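Local coordinates for Rho guanine nucleotide exchange factor 11 (Homo sapiens, PDB 5JHH), which probably activates RhoA-type small GTPases by promoting exchange of bound GDP for GTP through a tandem of DH and PH domains, at residues 215-220 with 252-257; 272-277 with 356-361. One frame throughout, in Å; residues are numbered along the deposited sequence.

Contact 1: 215-220 with 252-257; sequences TENRHR and RKMIHE
Asn217 and Arg220, one turn of helix apart, share the methyl end of Met254. The thioether, bent at its last torsion (chi3 61°), brings CE to 3.7 Å from OD1 of Asn217 and 3.8 Å from CD of Arg220, so the methyl touches the amide oxygen on one flank and, roughly at right angles to it, the aliphatic part of the arginine. The Asn217 amide spends both N-H groups on water: ND2 donates to a water 2.9 Å away that also accepts from Met254 N, and to a second one that passes on a weak bond to Ile255 O. Its OD1 is bonded to a basic side chain of another protein's chain. In this DH-PH tandem, characteristic of the Dbl family of exchange factors, the long helix 189-227 thus rests on the start of PH strand 254-263. Farther along, Glu257 OE2 lies over one face of the Arg220 guanidinium, 3.4 Å from NH2. The two planes are 72° apart and no N-H points at the oxygen, so the salt bridge rests on charge alone. Tyr224 OH, bonded to both Arg220 NH2 and Glu257 OE1, ties the pair together from the next turn of the helix.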
ATOM      1  N   THR A 215      -9.284   8.635  -9.229  1.00 29.29           N
ATOM      2  CA  THR A 215      -9.188   8.117 -10.585  1.00 25.10           C
ATOM      3  C   THR A 215      -9.667   6.689 -10.666  1.00 25.67           C
ATOM      4  O   THR A 215     -10.421   6.352 -11.580  1.00 25.10           O
ATOM      5  CB  THR A 215      -7.749   8.147 -11.118  1.00 26.61           C
ATOM      6  OG1 THR A 215      -7.292   9.501 -11.209  1.00 24.40           O
ATOM      7  CG2 THR A 215      -7.661   7.524 -12.438  1.00 23.74           C
ATOM      8  N   GLU A 216      -9.211   5.824  -9.762  1.00 24.53           N
ATOM      9  CA  GLU A 216      -9.707   4.448  -9.773  1.00 25.16           C
ATOM     10  C   GLU A 216     -11.219   4.375  -9.450  1.00 26.29           C
ATOM     11  O   GLU A 216     -11.982   3.613 -10.085  1.00 24.19           O
ATOM     12  CB  GLU A 216      -8.957   3.575  -8.770  1.00 25.93           C
ATOM     13  CG  GLU A 216      -7.482   3.394  -9.111  1.00 26.47           C
ATOM     14  CD  GLU A 216      -6.697   2.526  -8.125  1.00 25.29           C
ATOM     15  OE1 GLU A 216      -7.079   2.401  -6.929  1.00 20.73           O
ATOM     16  OE2 GLU A 216      -5.685   1.929  -8.590  1.00 27.21           O
ATOM     17  N   ASN A 217     -11.644   5.132  -8.443  1.00 24.59           N
ATOM     18  CA  ASN A 217     -13.041   5.083  -8.044  1.00 27.38           C
ATOM     19  C   ASN A 217     -13.902   5.472  -9.228  1.00 29.67           C
ATOM     20  O   ASN A 217     -14.902   4.798  -9.508  1.00 27.64           O
ATOM     21  CB  ASN A 217     -13.362   6.035  -6.911  1.00 26.86           C
ATOM     22  CG  ASN A 217     -13.062   5.464  -5.571  1.00 29.04           C
ATOM     23  OD1 ASN A 217     -12.472   4.378  -5.419  1.00 31.62           O
ATOM     24  ND2 ASN A 217     -13.482   6.185  -4.565  1.00 32.30           N
ATOM     25  N   ARG A 218     -13.486   6.503  -9.952  1.00 29.58           N
ATOM     26  CA  ARG A 218     -14.286   6.984 -11.085  1.00 36.29           C
ATOM     27  C   ARG A 218     -14.434   5.926 -12.155  1.00 38.30           C
ATOM     28  O   ARG A 218     -15.538   5.709 -12.685  1.00 33.50           O
ATOM     29  CB  ARG A 218     -13.689   8.246 -11.683  1.00 43.76           C
ATOM     30  CG  ARG A 218     -14.565   8.934 -12.742  1.00 54.33           C
ATOM     31  CD  ARG A 218     -14.016  10.296 -13.196  1.00 62.74           C
ATOM     32  NE  ARG A 218     -12.821  10.145 -14.041  1.00 71.86           N
ATOM     33  CZ  ARG A 218     -11.579  10.535 -13.716  1.00 76.15           C
ATOM     34  NH1 ARG A 218     -11.331  11.168 -12.566  1.00 75.44           N
ATOM     35  NH2 ARG A 218     -10.564  10.292 -14.555  1.00 72.42           N
ATOM     36  N   HIS A 219     -13.321   5.268 -12.476  1.00 34.24           N
ATOM     37  CA  HIS A 219     -13.334   4.199 -13.449  1.00 36.01           C
ATOM     38  C   HIS A 219     -14.203   3.027 -12.963  1.00 33.37           C
ATOM     39  O   HIS A 219     -15.001   2.500 -13.702  1.00 32.79           O
ATOM     40  CB  HIS A 219     -11.903   3.747 -13.698  1.00 35.81           C
ATOM     41  CG  HIS A 219     -11.766   2.651 -14.704  1.00 33.03           C
ATOM     42  ND1 HIS A 219     -11.707   1.313 -14.354  1.00 36.98           N
ATOM     43  CD2 HIS A 219     -11.618   2.695 -16.048  1.00 34.65           C
ATOM     44  CE1 HIS A 219     -11.549   0.580 -15.445  1.00 32.53           C
ATOM     45  NE2 HIS A 219     -11.481   1.397 -16.485  1.00 31.84           N
ATOM     46  N   ARG A 220     -14.057   2.655 -11.703  1.00 33.75           N
ATOM     47  CA  ARG A 220     -14.861   1.587 -11.110  1.00 33.70           C
ATOM     48  C   ARG A 220     -16.390   1.864 -11.207  1.00 36.74           C
ATOM     49  O   ARG A 220     -17.183   0.992 -11.621  1.00 35.69           O
ATOM     50  CB  ARG A 220     -14.415   1.347  -9.657  1.00 35.22           C
ATOM     51  CG  ARG A 220     -15.277   0.336  -8.911  1.00 37.42           C
ATOM     52  CD  ARG A 220     -14.707   0.003  -7.544  1.00 39.20           C
ATOM     53  NE  ARG A 220     -13.380  -0.598  -7.646  1.00 43.20           N
ATOM     54  CZ  ARG A 220     -13.134  -1.907  -7.755  1.00 47.20           C
ATOM     55  NH1 ARG A 220     -11.881  -2.336  -7.858  1.00 48.73           N
ATOM     56  NH2 ARG A 220     -14.123  -2.796  -7.746  1.00 47.52           N
ATOM     57  N   ARG A 252     -21.460  10.794  -8.459  1.00 53.48           N
ATOM     58  CA  ARG A 252     -21.251  10.839  -7.013  1.00 52.92           C
ATOM     59  C   ARG A 252     -19.888  10.306  -6.674  1.00 44.58           C
ATOM     60  O   ARG A 252     -19.263   9.586  -7.449  1.00 43.00           O
ATOM     61  CB  ARG A 252     -22.311   9.998  -6.289  1.00 63.35           C
ATOM     62  CG  ARG A 252     -23.713  10.563  -6.432  1.00 65.42           C
ATOM     63  CD  ARG A 252     -24.719   9.503  -6.868  1.00 66.60           C
ATOM     64  NE  ARG A 252     -26.053  10.061  -7.105  1.00 61.97           N
ATOM     65  CZ  ARG A 252     -26.763  10.662  -6.164  1.00 60.81           C
ATOM     66  NH1 ARG A 252     -26.270  10.810  -4.946  1.00 59.56           N
ATOM     67  NH2 ARG A 252     -27.966  11.129  -6.434  1.00 71.20           N
ATOM     68  N   LYS A 253     -19.437  10.636  -5.482  1.00 40.48           N
ATOM     69  CA  LYS A 253     -18.208  10.085  -5.007  1.00 42.41           C
ATOM     70  C   LYS A 253     -18.444   8.846  -4.127  1.00 37.54           C
ATOM     71  O   LYS A 253     -19.393   8.785  -3.366  1.00 32.60           O
ATOM     72  CB  LYS A 253     -17.415  11.158  -4.273  1.00 46.12           C
ATOM     73  CG  LYS A 253     -16.680  12.105  -5.211  1.00 47.33           C
ATOM     74  CD  LYS A 253     -16.160  13.322  -4.468  1.00 49.47           C
ATOM     75  CE  LYS A 253     -15.015  12.947  -3.547  1.00 56.06           C
ATOM     76  NZ  LYS A 253     -14.204  14.151  -3.212  1.00 64.46           N
ATOM     77  N   MET A 254     -17.566   7.862  -4.266  1.00 34.52           N
ATOM     78  CA  MET A 254     -17.603   6.687  -3.443  1.00 32.35           C
ATOM     79  C   MET A 254     -16.675   6.820  -2.265  1.00 33.25           C
ATOM     80  O   MET A 254     -15.529   7.207  -2.414  1.00 40.25           O
ATOM     81  CB  MET A 254     -17.163   5.483  -4.236  1.00 33.66           C
ATOM     82  CG  MET A 254     -17.274   4.195  -3.418  1.00 36.48           C
ATOM     83  SD  MET A 254     -17.390   2.776  -4.510  1.00 38.30           S
ATOM     84  CE  MET A 254     -15.851   2.879  -5.396  1.00 36.09           C
ATOM     85  N   ILE A 255     -17.157   6.441  -1.107  1.00 26.18           N
ATOM     86  CA  ILE A 255     -16.357   6.436   0.078  1.00 27.93           C
ATOM     87  C   ILE A 255     -15.846   5.056   0.359  1.00 27.82           C
ATOM     88  O   ILE A 255     -14.710   4.879   0.807  1.00 28.76           O
ATOM     89  CB  ILE A 255     -17.201   6.921   1.266  1.00 31.74           C
ATOM     90  CG1 ILE A 255     -17.685   8.367   0.998  1.00 33.70           C
ATOM     91  CG2 ILE A 255     -16.457   6.788   2.581  1.00 30.94           C
ATOM     92  CD1 ILE A 255     -18.281   9.111   2.188  1.00 36.54           C
ATOM     93  N   HIS A 256     -16.698   4.067   0.140  1.00 30.29           N
ATOM     94  CA  HIS A 256     -16.386   2.701   0.538  1.00 30.27           C
ATOM     95  C   HIS A 256     -17.297   1.764  -0.214  1.00 30.37           C
ATOM     96  O   HIS A 256     -18.281   2.197  -0.774  1.00 36.15           O
ATOM     97  CB  HIS A 256     -16.568   2.530   2.037  1.00 29.79           C
ATOM     98  CG  HIS A 256     -15.940   1.296   2.573  1.00 31.70           C
ATOM     99  ND1 HIS A 256     -16.662   0.305   3.201  1.00 39.08           N
ATOM    100  CD2 HIS A 256     -14.652   0.894   2.591  1.00 36.68           C
ATOM    101  CE1 HIS A 256     -15.841  -0.662   3.579  1.00 39.41           C
ATOM    102  NE2 HIS A 256     -14.616  -0.334   3.206  1.00 39.70           N
ATOM    103  N   GLU A 257     -16.916   0.499  -0.300  1.00 31.46           N
ATOM    104  CA  GLU A 257     -17.765  -0.529  -0.880  1.00 31.66           C
ATOM    105  C   GLU A 257     -17.408  -1.889  -0.277  1.00 30.40           C
ATOM    106  O   GLU A 257     -16.386  -2.051   0.380  1.00 31.22           O
ATOM    107  CB  GLU A 257     -17.629  -0.539  -2.400  1.00 34.48           C
ATOM    108  CG  GLU A 257     -16.265  -0.963  -2.869  1.00 36.76           C
ATOM    109  CD  GLU A 257     -16.200  -1.292  -4.340  1.00 40.73           C
ATOM    110  OE1 GLU A 257     -17.253  -1.513  -4.979  1.00 42.69           O
ATOM    111  OE2 GLU A 257     -15.060  -1.403  -4.838  1.00 43.79           O
TER
HETATM  112  O   HOH W   1     -14.850   8.560  -5.537  1.00 34.73           O
HETATM  113  O   HOH W   2     -13.035   4.999  -1.766  1.00 34.88           O

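Contact 2: 272-277 with 356-361; sequences LHVLLL and NTWMEL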
ATOM      1  N   LEU A 272     -25.504  -9.138  -0.239  1.00 45.10           N
ATOM      2  CA  LEU A 272     -25.465  -7.901  -0.968  1.00 45.16           C
ATOM      3  C   LEU A 272     -24.047  -7.476  -1.311  1.00 46.78           C
ATOM      4  O   LEU A 272     -23.090  -7.775  -0.587  1.00 42.32           O
ATOM      5  CB  LEU A 272     -26.069  -6.791  -0.121  1.00 44.66           C
ATOM      6  CG  LEU A 272     -27.562  -6.750   0.147  1.00 45.00           C
ATOM      7  CD1 LEU A 272     -27.808  -5.720   1.246  1.00 43.46           C
ATOM      8  CD2 LEU A 272     -28.329  -6.391  -1.113  1.00 43.05           C
ATOM      9  N   HIS A 273     -23.935  -6.678  -2.363  1.00 45.31           N
ATOM     10  CA  HIS A 273     -22.786  -5.806  -2.486  1.00 44.21           C
ATOM     11  C   HIS A 273     -23.188  -4.343  -2.314  1.00 41.72           C
ATOM     12  O   HIS A 273     -24.049  -3.853  -3.035  1.00 43.53           O
ATOM     13  CB  HIS A 273     -22.154  -5.983  -3.845  1.00 42.51           C
ATOM     14  CG  HIS A 273     -20.875  -5.241  -3.967  1.00 42.36           C
ATOM     15  ND1 HIS A 273     -20.792  -4.019  -4.588  1.00 41.90           N
ATOM     16  CD2 HIS A 273     -19.657  -5.482  -3.437  1.00 40.93           C
ATOM     17  CE1 HIS A 273     -19.555  -3.577  -4.512  1.00 40.93           C
ATOM     18  NE2 HIS A 273     -18.848  -4.442  -3.811  1.00 42.03           N
ATOM     19  N   VAL A 274     -22.542  -3.623  -1.402  1.00 39.78           N
ATOM     20  CA  VAL A 274     -23.050  -2.308  -1.060  1.00 36.19           C
ATOM     21  C   VAL A 274     -22.068  -1.166  -1.251  1.00 34.94           C
ATOM     22  O   VAL A 274     -20.892  -1.273  -0.913  1.00 33.40           O
ATOM     23  CB  VAL A 274     -23.818  -2.301   0.294  1.00 37.16           C
ATOM     24  CG1 VAL A 274     -23.786  -3.654   0.982  1.00 41.45           C
ATOM     25  CG2 VAL A 274     -23.373  -1.185   1.206  1.00 40.34           C
ATOM     26  N   LEU A 275     -22.576  -0.074  -1.821  1.00 30.91           N
ATOM     27  CA  LEU A 275     -21.782   1.104  -2.064  1.00 30.29           C
ATOM     28  C   LEU A 275     -22.114   2.151  -1.063  1.00 32.99           C
ATOM     29  O   LEU A 275     -23.261   2.500  -0.933  1.00 35.93           O
ATOM     30  CB  LEU A 275     -22.079   1.705  -3.410  1.00 31.22           C
ATOM     31  CG  LEU A 275     -22.051   0.759  -4.599  1.00 35.82           C
ATOM     32  CD1 LEU A 275     -22.186   1.581  -5.870  1.00 34.43           C
ATOM     33  CD2 LEU A 275     -20.792  -0.111  -4.602  1.00 39.08           C
ATOM     34  N   LEU A 276     -21.109   2.695  -0.388  1.00 29.36           N
ATOM     35  CA  LEU A 276     -21.293   3.864   0.422  1.00 30.26           C
ATOM     36  C   LEU A 276     -20.827   5.081  -0.372  1.00 31.58           C
ATOM     37  O   LEU A 276     -19.648   5.305  -0.528  1.00 31.89           O
ATOM     38  CB  LEU A 276     -20.525   3.741   1.734  1.00 30.24           C
ATOM     39  CG  LEU A 276     -20.483   5.028   2.536  1.00 33.47           C
ATOM     40  CD1 LEU A 276     -21.872   5.634   2.694  1.00 34.47           C
ATOM     41  CD2 LEU A 276     -19.838   4.794   3.883  1.00 33.37           C
ATOM     42  N   LEU A 277     -21.782   5.853  -0.873  1.00 33.08           N
ATOM     43  CA  LEU A 277     -21.493   7.091  -1.563  1.00 33.45           C
ATOM     44  C   LEU A 277     -21.551   8.276  -0.590  1.00 35.43           C
ATOM     45  O   LEU A 277     -21.699   8.100   0.615  1.00 37.91           O
ATOM     46  CB  LEU A 277     -22.474   7.288  -2.688  1.00 32.23           C
ATOM     47  CG  LEU A 277     -22.716   6.027  -3.510  1.00 33.73           C
ATOM     48  CD1 LEU A 277     -23.568   6.365  -4.720  1.00 34.60           C
ATOM     49  CD2 LEU A 277     -21.428   5.348  -3.950  1.00 35.60           C
ATOM     50  N   ASN A 356     -16.263  -2.736  12.286  1.00 36.69           N
ATOM     51  CA  ASN A 356     -15.676  -1.490  12.717  1.00 37.87           C
ATOM     52  C   ASN A 356     -15.423  -0.516  11.558  1.00 37.87           C
ATOM     53  O   ASN A 356     -15.741   0.653  11.660  1.00 33.91           O
ATOM     54  CB  ASN A 356     -14.377  -1.709  13.492  1.00 40.19           C
ATOM     55  CG  ASN A 356     -14.559  -2.586  14.725  1.00 41.46           C
ATOM     56  OD1 ASN A 356     -13.585  -3.146  15.231  1.00 43.50           O
ATOM     57  ND2 ASN A 356     -15.787  -2.705  15.219  1.00 39.03           N
ATOM     58  N   THR A 357     -14.845  -0.988  10.468  1.00 35.48           N
ATOM     59  CA  THR A 357     -14.572  -0.105   9.341  1.00 32.95           C
ATOM     60  C   THR A 357     -15.851   0.462   8.762  1.00 29.08           C
ATOM     61  O   THR A 357     -15.986   1.648   8.571  1.00 25.58           O
ATOM     62  CB  THR A 357     -13.838  -0.858   8.221  1.00 30.27           C
ATOM     63  OG1 THR A 357     -12.574  -1.274   8.733  1.00 30.74           O
ATOM     64  CG2 THR A 357     -13.633   0.034   7.019  1.00 27.07           C
ATOM     65  N   TRP A 358     -16.758  -0.418   8.400  1.00 28.22           N
ATOM     66  CA  TRP A 358     -18.041  -0.008   7.885  1.00 29.31           C
ATOM     67  C   TRP A 358     -18.773   1.028   8.788  1.00 31.74           C
ATOM     68  O   TRP A 358     -19.349   2.000   8.286  1.00 32.13           O
ATOM     69  CB  TRP A 358     -18.906  -1.231   7.721  1.00 29.36           C
ATOM     70  CG  TRP A 358     -18.838  -1.841   6.389  1.00 27.29           C
ATOM     71  CD1 TRP A 358     -18.258  -3.022   6.060  1.00 27.50           C
ATOM     72  CD2 TRP A 358     -19.421  -1.330   5.201  1.00 27.10           C
ATOM     73  NE1 TRP A 358     -18.442  -3.278   4.716  1.00 26.10           N
ATOM     74  CE2 TRP A 358     -19.128  -2.238   4.165  1.00 25.98           C
ATOM     75  CE3 TRP A 358     -20.150  -0.177   4.905  1.00 29.48           C
ATOM     76  CZ2 TRP A 358     -19.547  -2.043   2.876  1.00 30.85           C
ATOM     77  CZ3 TRP A 358     -20.560   0.021   3.632  1.00 28.67           C
ATOM     78  CH2 TRP A 358     -20.252  -0.896   2.617  1.00 31.18           C
ATOM     79  N   MET A 359     -18.734   0.827  10.107  1.00 31.49           N
ATOM     80  CA  MET A 359     -19.374   1.747  11.020  1.00 36.28           C
ATOM     81  C   MET A 359     -18.659   3.087  11.121  1.00 38.83           C
ATOM     82  O   MET A 359     -19.297   4.138  11.136  1.00 37.64           O
ATOM     83  CB  MET A 359     -19.488   1.141  12.398  1.00 40.15           C
ATOM     84  CG  MET A 359     -20.816   0.437  12.603  1.00 50.45           C
ATOM     85  SD  MET A 359     -21.668   0.881  14.133  1.00 54.88           S
ATOM     86  CE  MET A 359     -20.335   0.994  15.314  1.00 59.11           C
ATOM     87  N   GLU A 360     -17.340   3.052  11.232  1.00 37.15           N
ATOM     88  CA  GLU A 360     -16.574   4.271  11.324  1.00 40.03           C
ATOM     89  C   GLU A 360     -16.917   5.117  10.104  1.00 35.99           C
ATOM     90  O   GLU A 360     -17.223   6.288  10.228  1.00 34.17           O
ATOM     91  CB  GLU A 360     -15.099   3.935  11.346  1.00 46.94           C
ATOM     92  CG  GLU A 360     -14.184   5.024  11.857  1.00 60.15           C
ATOM     93  CD  GLU A 360     -12.737   4.528  11.972  1.00 79.09           C
ATOM     94  OE1 GLU A 360     -12.205   4.511  13.106  1.00 83.97           O
ATOM     95  OE2 GLU A 360     -12.137   4.115  10.941  1.00 80.83           O
ATOM     96  N   LEU A 361     -16.954   4.500   8.928  1.00 27.69           N
ATOM     97  CA  LEU A 361     -17.139   5.274   7.740  1.00 31.83           C
ATOM     98  C   LEU A 361     -18.579   5.705   7.596  1.00 32.50           C
ATOM     99  O   LEU A 361     -18.845   6.806   7.158  1.00 31.70           O
ATOM    100  CB  LEU A 361     -16.647   4.528   6.508  1.00 34.10           C
ATOM    101  CG  LEU A 361     -15.133   4.246   6.485  1.00 34.00           C
ATOM    102  CD1 LEU A 361     -14.846   3.136   5.491  1.00 35.17           C
ATOM    103  CD2 LEU A 361     -14.357   5.510   6.126  1.00 32.17           C
TER
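The indole of Trp358 meets strand 272-277 with the far end of its six-membered ring. At its edge, in the plane of the ring, lies the backbone oxygen of Val274, 3.6 Å from CH2, while Val274 CG2 and Leu276 CB come in obliquely. The ring of His256 joins the indole in an edge-to-face pair. This is the PH-domain fold, in which a C-terminal helix, here 352-368, packs against a strongly curved beta sheet. The axes of the two short segments run 33° apart at a closest approach of 11.1 Å, a separation bridged by the indole together with the leucine side chains.

Two branched side chains of the strand receive it. Val274 CG2 is 3.4 Å from CH2, a tight approach, and 3.9 Å from CZ3. The valine is modelled with CG1 almost eclipsing the backbone N (chi1 3°), which leaves either a strained residue or a doubtful rotamer, and the shortness of this contact should be read with that in mind. Leu260 on the neighbouring strand touches both Val274 and Trp358, while Leu281 and Leu283 pack on the valine from strand 280-287.

Leu276 contributes at two points. Its CB approaches the ring at CZ3, 4.2 Å away, while its branch, with CG swung anti to the backbone N (chi1 170°), carries CD2 onward to the next turn of the helix. There the methyl meets Leu361 at the root of that side chain: CD2 lies 4.1 Å from CB and 4.0 Å from the backbone oxygen of Leu361.

Contacts 1 and 2, with centres about 13 Å apart, meet through neighbouring antiparallel strands. Two probable hydrogen bonds join them, Ile255 N to Leu276 O at 2.8 Å and His256 O to Leu276 N at 2.9 Å; facing one residue with two makes a classic beta bulge. Strand 254-263 thereby serves two helices: Met254 and Glu257 point toward helix 189-227, whereas Ile255 and His256 point away from it and touch the C-terminal helix 352-368. Glu257 also packs on His273, its OE1 3.1 Å from CE1. A glycerol, probably from the crystallisation liquor, is weakly bonded to His256 NE2 and lies about 6 Å from the Trp358 side chain.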